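Side-chain contacts in bifunctional protein FolD (Thermus thermophilus, PDB 6V6Y), which probably catalyses the NADP-dependent oxidation of 5,10-methylenetetrahydrofolate to the methenyl form and its hydrolysis to 10-formyltetrahydrofolate, as a homodimer: residues 192-195 and 196-199; 133-137 and 138-142; 77-80 and 81-85. One frame throughout, in Å; residues are numbered along the deposited sequence.

Contact 1: 192-195 and 196-199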
ATOM      1  N   LEU A 192       7.169  -3.694  21.518  1.00 47.24           N
ATOM      2  CA  LEU A 192       7.635  -2.677  20.577  1.00 44.98           C
ATOM      3  C   LEU A 192       9.126  -2.375  20.701  1.00 46.49           C
ATOM      4  O   LEU A 192       9.806  -2.317  19.658  1.00 43.14           O
ATOM      5  CB  LEU A 192       6.809  -1.401  20.776  1.00 46.35           C
ATOM      6  CG  LEU A 192       6.427  -0.543  19.566  1.00 48.09           C
ATOM      7  CD1 LEU A 192       6.378   0.897  19.981  1.00 40.11           C
ATOM      8  CD2 LEU A 192       7.336  -0.760  18.345  1.00 43.01           C
ATOM      9  N   PRO A 193       9.699  -2.187  21.908  1.00 47.35           N
ATOM     10  CA  PRO A 193      11.143  -1.883  21.984  1.00 47.39           C
ATOM     11  C   PRO A 193      12.021  -2.919  21.326  1.00 47.64           C
ATOM     12  O   PRO A 193      13.042  -2.570  20.713  1.00 49.10           O
ATOM     13  CB  PRO A 193      11.399  -1.806  23.496  1.00 45.73           C
ATOM     14  CG  PRO A 193      10.122  -1.295  24.035  1.00 45.15           C
ATOM     15  CD  PRO A 193       9.064  -2.041  23.234  1.00 45.62           C
ATOM     16  N   GLU A 194      11.652  -4.192  21.432  1.00 45.98           N
ATOM     17  CA  GLU A 194      12.436  -5.229  20.777  1.00 51.48           C
ATOM     18  C   GLU A 194      12.335  -5.113  19.259  1.00 45.05           C
ATOM     19  O   GLU A 194      13.314  -5.357  18.545  1.00 44.54           O
ATOM     20  CB  GLU A 194      11.977  -6.607  21.269  1.00 53.85           C
ATOM     21  CG  GLU A 194      13.002  -7.699  21.110  1.00 56.96           C
ATOM     22  CD  GLU A 194      12.884  -8.415  19.775  1.00 65.87           C
ATOM     23  OE1 GLU A 194      13.816  -8.302  18.941  1.00 69.58           O
ATOM     24  OE2 GLU A 194      11.860  -9.102  19.560  1.00 76.68           O
ATOM     25  N   VAL A 195      11.159  -4.742  18.746  1.00 46.98           N
ATOM     26  CA  VAL A 195      11.023  -4.548  17.306  1.00 44.76           C
ATOM     27  C   VAL A 195      11.885  -3.381  16.855  1.00 42.64           C
ATOM     28  O   VAL A 195      12.641  -3.486  15.880  1.00 42.10           O
ATOM     29  CB  VAL A 195       9.551  -4.340  16.915  1.00 49.40           C
ATOM     30  CG1 VAL A 195       9.446  -3.986  15.438  1.00 39.79           C
ATOM     31  CG2 VAL A 195       8.745  -5.591  17.229  1.00 47.79           C
ATOM     32  N   THR A 196      11.816  -2.255  17.576  1.00 40.64           N
ATOM     33  CA  THR A 196      12.576  -1.092  17.121  1.00 43.31           C
ATOM     34  C   THR A 196      14.082  -1.314  17.235  1.00 43.30           C
ATOM     35  O   THR A 196      14.835  -0.812  16.393  1.00 40.25           O
ATOM     36  CB  THR A 196      12.142   0.170  17.865  1.00 44.12           C
ATOM     37  OG1 THR A 196      12.387   0.045  19.272  1.00 41.69           O
ATOM     38  CG2 THR A 196      10.664   0.432  17.611  1.00 38.10           C
ATOM     39  N   ARG A 197      14.529  -2.146  18.187  1.00 45.42           N
ATOM     40  CA  ARG A 197      15.960  -2.390  18.373  1.00 45.52           C
ATOM     41  C   ARG A 197      16.622  -3.001  17.141  1.00 46.54           C
ATOM     42  O   ARG A 197      17.852  -2.945  17.019  1.00 49.12           O
ATOM     43  CB  ARG A 197      16.187  -3.302  19.583  1.00 47.40           C
ATOM     44  CG  ARG A 197      16.518  -2.560  20.882  1.00 52.70           C
ATOM     45  CD  ARG A 197      16.991  -3.506  22.012  1.00 53.34           C
ATOM     46  NE  ARG A 197      15.969  -4.481  22.410  1.00 55.32           N
ATOM     47  CZ  ARG A 197      15.048  -4.273  23.351  1.00 54.35           C
ATOM     48  NH1 ARG A 197      15.005  -3.120  24.004  1.00 49.33           N
ATOM     49  NH2 ARG A 197      14.159  -5.223  23.640  1.00 59.48           N
ATOM     50  N   ARG A 198      15.848  -3.591  16.232  1.00 46.33           N
ATOM     51  CA  ARG A 198      16.413  -4.163  15.017  1.00 44.66           C
ATOM     52  C   ARG A 198      16.769  -3.124  13.969  1.00 47.70           C
ATOM     53  O   ARG A 198      17.574  -3.419  13.073  1.00 46.81           O
ATOM     54  CB  ARG A 198      15.431  -5.140  14.386  1.00 49.04           C
ATOM     55  CG  ARG A 198      14.674  -6.010  15.368  1.00 55.91           C
ATOM     56  CD  ARG A 198      13.650  -6.822  14.616  1.00 56.47           C
ATOM     57  NE  ARG A 198      12.754  -7.515  15.525  1.00 61.77           N
ATOM     58  CZ  ARG A 198      11.504  -7.861  15.215  1.00 63.27           C
ATOM     59  NH1 ARG A 198      11.004  -7.582  14.007  1.00 57.60           N
ATOM     60  NH2 ARG A 198      10.764  -8.498  16.115  1.00 58.58           N
ATOM     61  N   ALA A 199      16.180  -1.930  14.055  1.00 39.86           N
ATOM     62  CA  ALA A 199      16.227  -0.979  12.951  1.00 45.70           C
ATOM     63  C   ALA A 199      17.609  -0.340  12.822  1.00 42.16           C
ATOM     64  O   ALA A 199      18.130   0.225  13.786  1.00 44.11           O
ATOM     65  CB  ALA A 199      15.166   0.109  13.143  1.00 38.29           C
TER
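Arg198 reaches back along the last helical turn and meets both Val195 and Glu194, each on a different part of its guanidinium. Val195 lies over one face, with its CG2 3.7 Å from NH2. Glu194 approaches at the edge: its OE1 lies in the guanidinium plane, 3.7 Å from NE, a long salt bridge with the carboxylate turned 44° against the guanidinium. The Arg198 chain runs extended from CG to NE, which lets the guanidinium reach back beside Val195 and Glu194. The stronger salt bridge is the one NH2 makes with Glu157 of the second subunit, Glu194 being only a long second partner.

Arg197 behaves differently. Its chain bends at chi3 (-62°) and folds the guanidinium over the backbone, with Pro193 O above the centre of one face and Glu194 CA 3.3 Å from NH2. Its side chain crosses that of Glu194 at about a right angle without a charge contact, and NH1 is bonded to the carbonyl of Glu215.

On the buried side, Thr196 CG2 packs 3.6 Å from Leu192 CD2, while the Thr196 hydroxyl hydrogen-bonds to Trp216 O. In the backbone, Thr196 N donates to Leu192 O at 2.9 Å, nearly straight at 164°. Arg198 N then reaches only three residues back, to Val195 O at 3.2 Å. The arrangement is a short helix unwinding through a type I turn, Thr196 to Ala199, towards strand 201-204 of the Rossmann-fold domain; at its start Leu192 touches the bound NADP.

Contact 2: 133-137 and 138-142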
ATOM      1  N   GLY A 133       2.801   9.017  -9.896  1.00 48.60           N
ATOM      2  CA  GLY A 133       1.698   9.738  -9.285  1.00 42.58           C
ATOM      3  C   GLY A 133       2.196  10.831  -8.360  1.00 49.79           C
ATOM      4  O   GLY A 133       3.390  11.129  -8.301  1.00 46.81           O
ATOM      5  N   LEU A 134       1.254  11.421  -7.625  1.00 44.58           N
ATOM      6  CA  LEU A 134       1.559  12.384  -6.578  1.00 41.18           C
ATOM      7  C   LEU A 134       1.400  11.692  -5.227  1.00 42.26           C
ATOM      8  O   LEU A 134       0.300  11.248  -4.879  1.00 42.76           O
ATOM      9  CB  LEU A 134       0.638  13.601  -6.694  1.00 48.26           C
ATOM     10  CG  LEU A 134       0.688  14.428  -7.995  1.00 43.75           C
ATOM     11  CD1 LEU A 134      -0.483  15.397  -8.099  1.00 43.92           C
ATOM     12  CD2 LEU A 134       1.986  15.185  -8.068  1.00 42.74           C
ATOM     13  N   PHE A 135       2.489  11.603  -4.471  1.00 43.24           N
ATOM     14  CA  PHE A 135       2.595  10.828  -3.238  1.00 38.26           C
ATOM     15  C   PHE A 135       2.655  11.732  -2.009  1.00 44.16           C
ATOM     16  O   PHE A 135       2.995  12.918  -2.117  1.00 42.68           O
ATOM     17  CB  PHE A 135       3.850   9.954  -3.302  1.00 36.97           C
ATOM     18  CG  PHE A 135       3.896   9.087  -4.515  1.00 40.02           C
ATOM     19  CD1 PHE A 135       2.730   8.521  -5.019  1.00 39.53           C
ATOM     20  CD2 PHE A 135       5.091   8.837  -5.161  1.00 39.03           C
ATOM     21  CE1 PHE A 135       2.760   7.736  -6.148  1.00 41.89           C
ATOM     22  CE2 PHE A 135       5.132   8.025  -6.287  1.00 42.04           C
ATOM     23  CZ  PHE A 135       3.969   7.477  -6.786  1.00 38.62           C
ATOM     24  N   PRO A 136       2.318  11.210  -0.821  1.00 40.69           N
ATOM     25  CA  PRO A 136       2.188  12.085   0.357  1.00 39.06           C
ATOM     26  C   PRO A 136       3.508  12.754   0.748  1.00 41.92           C
ATOM     27  O   PRO A 136       4.603  12.224   0.535  1.00 39.35           O
ATOM     28  CB  PRO A 136       1.681  11.133   1.445  1.00 39.93           C
ATOM     29  CG  PRO A 136       0.926  10.027   0.633  1.00 36.80           C
ATOM     30  CD  PRO A 136       1.858   9.830  -0.529  1.00 40.25           C
ATOM     31  N   CYS A 137       3.388  13.953   1.319  1.00 42.89           N
ATOM     32  CA  CYS A 137       4.530  14.862   1.401  1.00 42.57           C
ATOM     33  C   CYS A 137       5.493  14.487   2.516  1.00 39.95           C
ATOM     34  O   CYS A 137       6.709  14.597   2.341  1.00 39.45           O
ATOM     35  CB  CYS A 137       4.060  16.299   1.612  1.00 43.14           C
ATOM     36  SG  CYS A 137       3.081  16.935   0.277  1.00 41.89           S
ATOM     37  N   THR A 138       4.984  14.103   3.686  1.00 40.26           N
ATOM     38  CA  THR A 138       5.915  13.723   4.747  1.00 39.33           C
ATOM     39  C   THR A 138       6.711  12.488   4.367  1.00 38.58           C
ATOM     40  O   THR A 138       7.945  12.514   4.498  1.00 41.25           O
ATOM     41  CB  THR A 138       5.174  13.536   6.071  1.00 40.84           C
ATOM     42  OG1 THR A 138       4.502  14.752   6.404  1.00 44.19           O
ATOM     43  CG2 THR A 138       6.157  13.172   7.183  1.00 37.35           C
ATOM     44  N   PRO A 139       6.106  11.403   3.873  1.00 39.18           N
ATOM     45  CA  PRO A 139       6.940  10.269   3.443  1.00 40.32           C
ATOM     46  C   PRO A 139       7.967  10.656   2.394  1.00 40.74           C
ATOM     47  O   PRO A 139       9.139  10.266   2.503  1.00 40.67           O
ATOM     48  CB  PRO A 139       5.913   9.255   2.898  1.00 40.53           C
ATOM     49  CG  PRO A 139       4.620   9.606   3.515  1.00 39.06           C
ATOM     50  CD  PRO A 139       4.660  11.096   3.792  1.00 39.60           C
ATOM     51  N   LEU A 140       7.556  11.393   1.358  1.00 40.79           N
ATOM     52  CA  LEU A 140       8.522  11.875   0.375  1.00 39.33           C
ATOM     53  C   LEU A 140       9.647  12.624   1.061  1.00 40.36           C
ATOM     54  O   LEU A 140      10.820  12.462   0.712  1.00 40.05           O
ATOM     55  CB  LEU A 140       7.838  12.786  -0.651  1.00 40.27           C
ATOM     56  CG  LEU A 140       6.991  12.098  -1.727  1.00 42.39           C
ATOM     57  CD1 LEU A 140       6.105  13.117  -2.460  1.00 41.37           C
ATOM     58  CD2 LEU A 140       7.872  11.322  -2.722  1.00 40.31           C
ATOM     59  N   GLY A 141       9.304  13.433   2.064  1.00 38.63           N
ATOM     60  CA  GLY A 141      10.316  14.234   2.722  1.00 42.06           C
ATOM     61  C   GLY A 141      11.256  13.386   3.552  1.00 41.84           C
ATOM     62  O   GLY A 141      12.452  13.675   3.646  1.00 40.26           O
ATOM     63  N   VAL A 142      10.732  12.318   4.154  1.00 42.19           N
ATOM     64  CA  VAL A 142      11.575  11.423   4.938  1.00 38.48           C
ATOM     65  C   VAL A 142      12.546  10.678   4.031  1.00 39.52           C
ATOM     66  O   VAL A 142      13.750  10.627   4.295  1.00 42.27           O
ATOM     67  CB  VAL A 142      10.693  10.473   5.757  1.00 37.89           C
ATOM     68  CG1 VAL A 142      11.495   9.316   6.286  1.00 32.04           C
ATOM     69  CG2 VAL A 142       9.999  11.287   6.873  1.00 35.51           C
TER
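Pro136 is the N-cap, and its carbonyl accepts Leu140 N at 3.2 Å with an N-H...O angle of 166°, followed by Gly141 N to Cys137 O at 2.9 Å. Leu140 turns back over the entering chain: with CG anti to its carbonyl carbon (chi1 -76°), CD1 comes to 3.1 Å from Phe135 O and 4.0 Å from Phe135 CB, while CD2 lies at the edge of the Phe135 ring. Phe135 O, besides touching Leu140 CD1, accepts a hydrogen bond from Asn268 ND2. On another side of the turn two proline rings meet, Pro136 CB lying 3.8 Å from Pro139 CD, and both touch Pro170 of helix 168-177. Pro139 has no N-H to satisfy, which suits the first turn of a helix. Replacing Pro139 by alanine is likely to open a gap beside the Pro136 ring and against Pro170 and Leu174, and to leave the helix start less rigid. Thr138 faces elsewhere: its hydroxyl is hydrogen-bonded to that of Thr261 and makes a weak hydrogen bond to O7N of NADP. This is the N-terminal first turn of helix 137-148, with Pro136 at the N-cap, here placed at the nicotinamide end of the cofactor pocket.

Contact 3: 77-80 and 81-85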
ATOM      1  N   GLU A  77     -18.789  21.117  -3.809  1.00 53.68           N
ATOM      2  CA  GLU A  77     -19.007  22.036  -4.925  1.00 55.53           C
ATOM      3  C   GLU A  77     -17.762  22.887  -5.182  1.00 51.58           C
ATOM      4  O   GLU A  77     -17.315  23.031  -6.331  1.00 50.18           O
ATOM      5  CB  GLU A  77     -20.224  22.916  -4.642  1.00 55.14           C
ATOM      6  CG  GLU A  77     -20.874  23.526  -5.879  1.00 65.64           C
ATOM      7  CD  GLU A  77     -21.965  24.535  -5.523  1.00 70.53           C
ATOM      8  OE1 GLU A  77     -22.013  25.605  -6.175  1.00 74.19           O
ATOM      9  OE2 GLU A  77     -22.766  24.254  -4.595  1.00 72.13           O
ATOM     10  N   ARG A  78     -17.179  23.448  -4.119  1.00 46.52           N
ATOM     11  CA  ARG A  78     -15.999  24.287  -4.302  1.00 45.34           C
ATOM     12  C   ARG A  78     -14.862  23.503  -4.940  1.00 48.26           C
ATOM     13  O   ARG A  78     -14.230  23.976  -5.895  1.00 46.87           O
ATOM     14  CB  ARG A  78     -15.547  24.880  -2.978  1.00 43.86           C
ATOM     15  CG  ARG A  78     -14.359  25.822  -3.137  1.00 46.15           C
ATOM     16  CD  ARG A  78     -14.593  26.833  -4.277  1.00 45.23           C
ATOM     17  NE  ARG A  78     -13.523  27.834  -4.386  1.00 47.79           N
ATOM     18  CZ  ARG A  78     -13.411  28.680  -5.409  1.00 47.61           C
ATOM     19  NH1 ARG A  78     -14.299  28.636  -6.395  1.00 41.33           N
ATOM     20  NH2 ARG A  78     -12.418  29.565  -5.456  1.00 40.26           N
ATOM     21  N   ILE A  79     -14.598  22.293  -4.429  1.00 46.05           N
ATOM     22  CA  ILE A  79     -13.551  21.443  -4.999  1.00 45.45           C
ATOM     23  C   ILE A  79     -13.822  21.152  -6.471  1.00 44.96           C
ATOM     24  O   ILE A  79     -12.904  21.183  -7.301  1.00 45.99           O
ATOM     25  CB  ILE A  79     -13.414  20.142  -4.180  1.00 48.56           C
ATOM     26  CG1 ILE A  79     -12.854  20.455  -2.793  1.00 42.51           C
ATOM     27  CG2 ILE A  79     -12.534  19.133  -4.920  1.00 45.18           C
ATOM     28  CD1 ILE A  79     -13.130  19.393  -1.779  1.00 47.04           C
ATOM     29  N   ALA A  80     -15.077  20.846  -6.823  1.00 49.22           N
ATOM     30  CA  ALA A  80     -15.399  20.605  -8.229  1.00 49.18           C
ATOM     31  C   ALA A  80     -15.122  21.848  -9.066  1.00 49.82           C
ATOM     32  O   ALA A  80     -14.560  21.756 -10.167  1.00 48.73           O
ATOM     33  CB  ALA A  80     -16.857  20.176  -8.378  1.00 48.30           C
ATOM     34  N   ALA A  81     -15.493  23.021  -8.549  1.00 48.60           N
ATOM     35  CA  ALA A  81     -15.164  24.273  -9.227  1.00 45.56           C
ATOM     36  C   ALA A  81     -13.658  24.408  -9.428  1.00 51.41           C
ATOM     37  O   ALA A  81     -13.204  24.784 -10.515  1.00 51.35           O
ATOM     38  CB  ALA A  81     -15.707  25.455  -8.425  1.00 40.20           C
ATOM     39  N   LEU A  82     -12.864  24.084  -8.391  1.00 49.20           N
ATOM     40  CA  LEU A  82     -11.410  24.182  -8.515  1.00 46.40           C
ATOM     41  C   LEU A  82     -10.835  23.097  -9.423  1.00 46.93           C
ATOM     42  O   LEU A  82      -9.830  23.336 -10.106  1.00 47.03           O
ATOM     43  CB  LEU A  82     -10.756  24.124  -7.133  1.00 44.98           C
ATOM     44  CG  LEU A  82     -11.101  25.220  -6.131  1.00 46.84           C
ATOM     45  CD1 LEU A  82     -10.415  24.970  -4.784  1.00 43.36           C
ATOM     46  CD2 LEU A  82     -10.724  26.595  -6.688  1.00 46.97           C
ATOM     47  N   ASN A  83     -11.436  21.898  -9.436  1.00 47.17           N
ATOM     48  CA  ASN A  83     -11.000  20.862 -10.378  1.00 47.93           C
ATOM     49  C   ASN A  83     -11.106  21.348 -11.814  1.00 50.92           C
ATOM     50  O   ASN A  83     -10.214  21.095 -12.635  1.00 52.58           O
ATOM     51  CB  ASN A  83     -11.833  19.587 -10.218  1.00 50.02           C
ATOM     52  CG  ASN A  83     -11.422  18.749  -9.022  1.00 48.97           C
ATOM     53  OD1 ASN A  83     -10.278  18.817  -8.539  1.00 48.21           O
ATOM     54  ND2 ASN A  83     -12.362  17.950  -8.530  1.00 49.17           N
ATOM     55  N   ALA A  84     -12.198  22.042 -12.143  1.00 51.68           N
ATOM     56  CA  ALA A  84     -12.399  22.528 -13.504  1.00 54.26           C
ATOM     57  C   ALA A  84     -11.644  23.821 -13.797  1.00 56.50           C
ATOM     58  O   ALA A  84     -11.411  24.133 -14.973  1.00 58.86           O
ATOM     59  CB  ALA A  84     -13.893  22.727 -13.771  1.00 54.00           C
ATOM     60  N   ASP A  85     -11.245  24.572 -12.769  1.00 52.77           N
ATOM     61  CA  ASP A  85     -10.504  25.816 -12.970  1.00 50.90           C
ATOM     62  C   ASP A  85      -9.124  25.487 -13.522  1.00 57.29           C
ATOM     63  O   ASP A  85      -8.214  25.083 -12.786  1.00 55.92           O
ATOM     64  CB  ASP A  85     -10.406  26.601 -11.670  1.00 48.25           C
ATOM     65  CG  ASP A  85      -9.843  28.003 -11.871  1.00 52.50           C
ATOM     66  OD1 ASP A  85      -9.031  28.223 -12.809  1.00 52.23           O
ATOM     67  OD2 ASP A  85     -10.207  28.880 -11.061  1.00 52.08           O
TER
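Leu82 sits under the guanidinium of Arg78, one helical turn earlier, and Ala81 CB lies beside that group. The methyl CD2 of Leu82 lies 3.5 Å from the guanidinium plane, over its centre, so the flat group rests on the leucine face-on and not by an edge; CD2 of Leu82 is 3.6 Å from Arg78 CZ and equally close to NH2. What brings the group there is the chain of Arg78: CG is anti to the backbone N (chi1 -177°), then the bend at chi2 (48°) swings the rest along the helix towards its C-terminal end. The leucine covers the apolar face while the N-H groups keep their polar work, NH2 making a salt bridge with Glu64 on strand 60-66.

Ala81 is held through its backbone, its N-H bonding to Glu77 O at 2.9 Å; Leu82 N-H bonds likewise to Arg78 O at 2.8 Å, regular i to i+4 bonds of a well-formed helix. The Ala81 methyl adds lighter contacts, CB lying 3.3 Å from Arg78 O and 4.0 Å from Arg78 NH1.

On a neighbouring side of the helix, Ile79 and Asn83 lie side by side and point the same way, with Ile79 CG2 3.8 Å from Asn83 ND2. The amide is bonded at both ends, OD1 to His111 N and ND2 to Ala109 O, which fixes its rotation.

All this is the last part of helix 72-84. Leu82 and Ile79 pack down on Ile35 of strand 31-37, Leu82 also on Ile91 of strand 90-93, and Ile79 on Val106 and Ala109 of helix 103-109. Lys114 meanwhile bonds to the carbonyls of Leu82, Asn83 and Asp85 where the helix runs out.

Overall arrangement
Contact 2 is the buried one, its centre about 6 Å from the middle of the chain, whereas contacts 1 and 3 are only partly buried and lie on opposite sides of that middle, their centres about 46 Å apart. Contacts 1 and 2 share the NAD(P)-binding domain and each brings one residue to the cofactor, although their nearest atoms stay about 12 Å apart; contact 3 belongs to the catalytic domain, away from the annotated sites. All three lie at helix ends: contact 2 at a start, contacts 1 and 3 where a helix finishes. Chemistry follows place: proline and leucine packing inside, and arginines laid over neighbours at the periphery, with contact 1 reaching the second subunit.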